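Local coordinates for HRDC domain-containing protein (Bifidobacterium adolescentis ATCC 15703, PDB 3CYM) that is of uncharacterised function but probably acts as a ribonuclease D-like 3'-5' exonuclease on nucleic acid, and binds a sodium ion at an acidic site, at residues L145-W156 against D164-L175. Numbering follows the deposited sequence.
Sequences LTLAKEHSAADW and DWRNYAALDVEL. With NA (sodium ion), chain B.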
# COMPACT_ATOMS: atom_id res chain seq x y z
N LEU A 145 5.97 25.06 -0.78
CA LEU A 145 6.94 24.50 -1.73
C LEU A 145 6.33 23.38 -2.56
O LEU A 145 5.69 22.47 -2.03
CB LEU A 145 8.20 24.02 -1.01
CG LEU A 145 9.08 25.04 -0.29
CD1 LEU A 145 10.17 24.31 0.47
CD2 LEU A 145 9.69 26.05 -1.25
N THR A 146 6.56 23.46 -3.87
CA THR A 146 6.01 22.53 -4.85
C THR A 146 7.04 21.46 -5.23
O THR A 146 8.18 21.78 -5.55
CB THR A 146 5.53 23.30 -6.13
OG1 THR A 146 4.53 24.25 -5.78
CG2 THR A 146 4.97 22.35 -7.20
N LEU A 147 6.63 20.20 -5.15
CA LEU A 147 7.43 19.10 -5.68
C LEU A 147 6.74 18.59 -6.95
O LEU A 147 5.56 18.23 -6.92
CB LEU A 147 7.54 17.96 -4.65
CG LEU A 147 8.04 18.28 -3.23
CD1 LEU A 147 7.83 17.08 -2.30
CD2 LEU A 147 9.51 18.71 -3.21
N ALA A 148 7.47 18.59 -8.07
CA ALA A 148 6.95 18.05 -9.33
C ALA A 148 7.18 16.54 -9.34
O ALA A 148 8.27 16.08 -9.68
CB ALA A 148 7.63 18.70 -10.52
N LYS A 149 6.16 15.78 -8.95
CA LYS A 149 6.32 14.34 -8.71
C LYS A 149 6.35 13.54 -10.02
O LYS A 149 5.35 12.91 -10.40
CB LYS A 149 5.24 13.85 -7.74
CG LYS A 149 5.31 14.53 -6.36
CD LYS A 149 6.18 13.74 -5.38
CE LYS A 149 5.37 12.64 -4.70
NZ LYS A 149 6.20 11.47 -4.31
N GLU A 150 7.51 13.55 -10.67
CA GLU A 150 7.65 13.14 -12.08
C GLU A 150 8.00 11.66 -12.32
O GLU A 150 7.68 11.13 -13.39
CB GLU A 150 8.65 14.04 -12.80
CG GLU A 150 8.17 15.48 -13.03
CD GLU A 150 9.14 16.33 -13.83
OE1 GLU A 150 8.67 17.22 -14.58
OE2 GLU A 150 10.37 16.12 -13.73
N HIS A 151 8.64 11.01 -11.35
CA HIS A 151 9.15 9.65 -11.55
C HIS A 151 8.54 8.63 -10.58
O HIS A 151 9.20 7.68 -10.15
CB HIS A 151 10.69 9.65 -11.48
CG HIS A 151 11.32 10.61 -12.44
ND1 HIS A 151 11.46 10.34 -13.78
CD2 HIS A 151 11.82 11.85 -12.25
CE1 HIS A 151 12.03 11.37 -14.38
NE2 HIS A 151 12.26 12.30 -13.48
N SER A 152 7.25 8.83 -10.30
CA SER A 152 6.50 8.00 -9.36
C SER A 152 6.30 6.57 -9.85
O SER A 152 6.40 5.62 -9.07
CB SER A 152 5.14 8.64 -9.03
OG SER A 152 4.26 8.61 -10.14
N ALA A 153 6.02 6.41 -11.15
CA ALA A 153 5.73 5.10 -11.73
C ALA A 153 6.93 4.48 -12.46
O ALA A 153 6.77 3.70 -13.40
CB ALA A 153 4.50 5.18 -12.65
N ALA A 154 8.13 4.83 -12.01
CA ALA A 154 9.38 4.33 -12.57
C ALA A 154 9.65 2.87 -12.20
O ALA A 154 9.15 2.36 -11.19
CB ALA A 154 10.55 5.21 -12.10
N ASP A 155 10.44 2.20 -13.02
CA ASP A 155 10.94 0.89 -12.66
C ASP A 155 12.18 1.08 -11.81
O ASP A 155 13.28 1.21 -12.34
CB ASP A 155 11.27 0.04 -13.89
CG ASP A 155 11.76 -1.36 -13.52
OD1 ASP A 155 11.88 -1.68 -12.32
OD2 ASP A 155 12.05 -2.16 -14.43
N TRP A 156 12.01 1.06 -10.48
CA TRP A 156 13.11 1.36 -9.56
C TRP A 156 14.21 0.31 -9.51
O TRP A 156 15.24 0.53 -8.86
CB TRP A 156 12.59 1.69 -8.17
CG TRP A 156 11.86 2.99 -8.19
CD1 TRP A 156 10.51 3.17 -8.31
CD2 TRP A 156 12.45 4.29 -8.15
NE1 TRP A 156 10.22 4.52 -8.32
CE2 TRP A 156 11.39 5.23 -8.23
CE3 TRP A 156 13.76 4.76 -8.05
CZ2 TRP A 156 11.61 6.61 -8.20
CZ3 TRP A 156 13.98 6.15 -8.02
CH2 TRP A 156 12.91 7.05 -8.10
N ASP A 164 17.86 12.16 -12.61
CA ASP A 164 16.51 12.68 -12.39
C ASP A 164 15.73 11.87 -11.36
O ASP A 164 15.02 12.45 -10.52
CB ASP A 164 15.71 12.69 -13.70
CG ASP A 164 16.20 13.74 -14.68
OD1 ASP A 164 16.38 14.91 -14.27
OD2 ASP A 164 16.39 13.38 -15.86
N TRP A 165 15.88 10.54 -11.42
CA TRP A 165 15.22 9.60 -10.51
C TRP A 165 15.78 9.73 -9.10
O TRP A 165 15.02 9.71 -8.12
CB TRP A 165 15.41 8.16 -10.98
CG TRP A 165 14.72 7.78 -12.27
CD1 TRP A 165 14.25 8.63 -13.24
CD2 TRP A 165 14.46 6.46 -12.73
NE1 TRP A 165 13.70 7.91 -14.27
CE2 TRP A 165 13.82 6.57 -13.99
CE3 TRP A 165 14.69 5.18 -12.20
CZ2 TRP A 165 13.41 5.45 -14.73
CZ3 TRP A 165 14.29 4.08 -12.93
CH2 TRP A 165 13.66 4.22 -14.18
N ARG A 166 17.11 9.82 -9.01
CA ARG A 166 17.80 10.04 -7.73
C ARG A 166 17.33 11.35 -7.11
O ARG A 166 17.15 11.44 -5.91
CB ARG A 166 19.32 10.07 -7.93
CG ARG A 166 19.96 8.69 -8.04
CD ARG A 166 21.48 8.75 -7.92
NE ARG A 166 22.14 9.16 -9.16
CZ ARG A 166 22.67 10.36 -9.38
NH1 ARG A 166 22.63 11.30 -8.44
NH2 ARG A 166 23.24 10.63 -10.54
N ASN A 167 17.12 12.36 -7.96
CA ASN A 167 16.59 13.67 -7.55
C ASN A 167 15.17 13.58 -6.99
O ASN A 167 14.87 14.17 -5.94
CB ASN A 167 16.67 14.66 -8.72
CG ASN A 167 16.27 16.05 -8.33
OD1 ASN A 167 16.71 16.57 -7.31
ND2 ASN A 167 15.43 16.67 -9.14
N TYR A 168 14.30 12.84 -7.69
CA TYR A 168 12.94 12.54 -7.23
C TYR A 168 12.95 11.86 -5.86
O TYR A 168 12.19 12.24 -4.98
CB TYR A 168 12.19 11.67 -8.25
CG TYR A 168 10.84 11.15 -7.76
CD1 TYR A 168 9.65 11.86 -8.02
CD2 TYR A 168 10.74 9.94 -7.07
CE1 TYR A 168 8.41 11.38 -7.58
CE2 TYR A 168 9.51 9.46 -6.62
CZ TYR A 168 8.35 10.18 -6.88
OH TYR A 168 7.13 9.69 -6.43
N ALA A 169 13.79 10.84 -5.72
CA ALA A 169 13.85 10.05 -4.50
C ALA A 169 14.39 10.86 -3.32
O ALA A 169 13.93 10.70 -2.19
CB ALA A 169 14.69 8.81 -4.73
N ALA A 170 15.36 11.73 -3.60
CA ALA A 170 15.88 12.67 -2.62
C ALA A 170 14.84 13.70 -2.20
O ALA A 170 14.65 13.95 -1.01
CB ALA A 170 17.10 13.35 -3.15
N LEU A 171 14.15 14.29 -3.18
CA LEU A 171 13.13 15.29 -2.90
C LEU A 171 11.97 14.78 -2.05
O LEU A 171 11.34 15.55 -1.33
CB LEU A 171 12.62 15.97 -4.19
CG LEU A 171 13.54 17.08 -4.74
CD1 LEU A 171 13.14 17.42 -6.17
CD2 LEU A 171 13.53 18.34 -3.86
N ASP A 172 11.71 13.47 -2.10
CA ASP A 172 10.67 12.85 -1.28
C ASP A 172 10.95 12.75 0.23
O ASP A 172 10.00 12.61 1.02
CB ASP A 172 10.30 11.48 -1.85
CG ASP A 172 9.12 11.54 -2.79
OD1 ASP A 172 8.65 12.65 -3.13
OD2 ASP A 172 8.64 10.46 -3.18
N VAL A 173 12.22 12.81 0.63
CA VAL A 173 12.59 12.91 2.06
C VAL A 173 13.12 14.30 2.47
O VAL A 173 13.26 14.57 3.65
CB VAL A 173 13.63 11.85 2.49
CG1 VAL A 173 13.07 10.47 2.36
CG2 VAL A 173 14.93 11.99 1.70
N GLU A 174 13.37 15.15 1.48
CA GLU A 174 13.96 16.49 1.65
C GLU A 174 13.23 17.44 2.60
O GLU A 174 13.86 18.25 3.28
CB GLU A 174 14.15 17.13 0.25
CG GLU A 174 14.50 18.64 0.16
CD GLU A 174 15.91 19.00 0.64
OE1 GLU A 174 16.67 18.10 1.05
OE2 GLU A 174 16.25 20.21 0.61
N LEU A 175 11.90 17.34 2.68
CA LEU A 175 11.11 18.31 3.45
C LEU A 175 10.33 17.72 4.62
O LEU A 175 9.56 18.44 5.26
CB LEU A 175 10.15 19.07 2.52
CG LEU A 175 10.81 19.86 1.38
CD1 LEU A 175 9.77 20.29 0.36
CD2 LEU A 175 11.60 21.05 1.92
NA NA B . 8.09 8.09 -2.79
O HOH W 1 7.20 7.62 -5.06
O HOH W 2 6.34 8.12 -1.21
O HOH W 3 7.52 5.82 -2.45
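Tyr168 and Lys149 meet beside the sodium ion, where second-shell groups probably help to position a metal ligand. With CG anti to the backbone nitrogen (chi1 172°), the tyrosine ring packs against the start of the His151–Ala154 type I turn, His151 C over the centre of one face. Its OH accepts a hydrogen bond from Lys149 NZ (2.9 Å) and shares a 2.5 Å hydrogen bond with a sodium-bound water. Lys149 NZ, its chain bent at chi2 and chi3, also pairs with the Asp172 carboxylate in a salt bridge whose individual bonds, to OD1 (3.0 Å) and to the metal-binding OD2, are weak. A phenylalanine in place of Tyr168 would probably deprive both the lysine ammonium and that water of a partner.

One turn earlier on the helix, Trp165 directs its edge toward the face of Trp156 (planes at 59°) and takes Ala154 CB over its own six-membered ring in a CH-pi contact. Trp165 CD1 sits over one face of His151, toward the rim, the rings oblique. Leu147 CD2 touches both Leu171 CD2 and Leu175 CD1.

Helix 135-143 borders this leucine end, and strand 145-146 pairs in parallel with strand 8-9. Helix 163-174 rests on strands 68-72 and 40-47, whose Asp44 and Glu46 complete the sodium's protein ligands in the RNase H-like exonuclease domain.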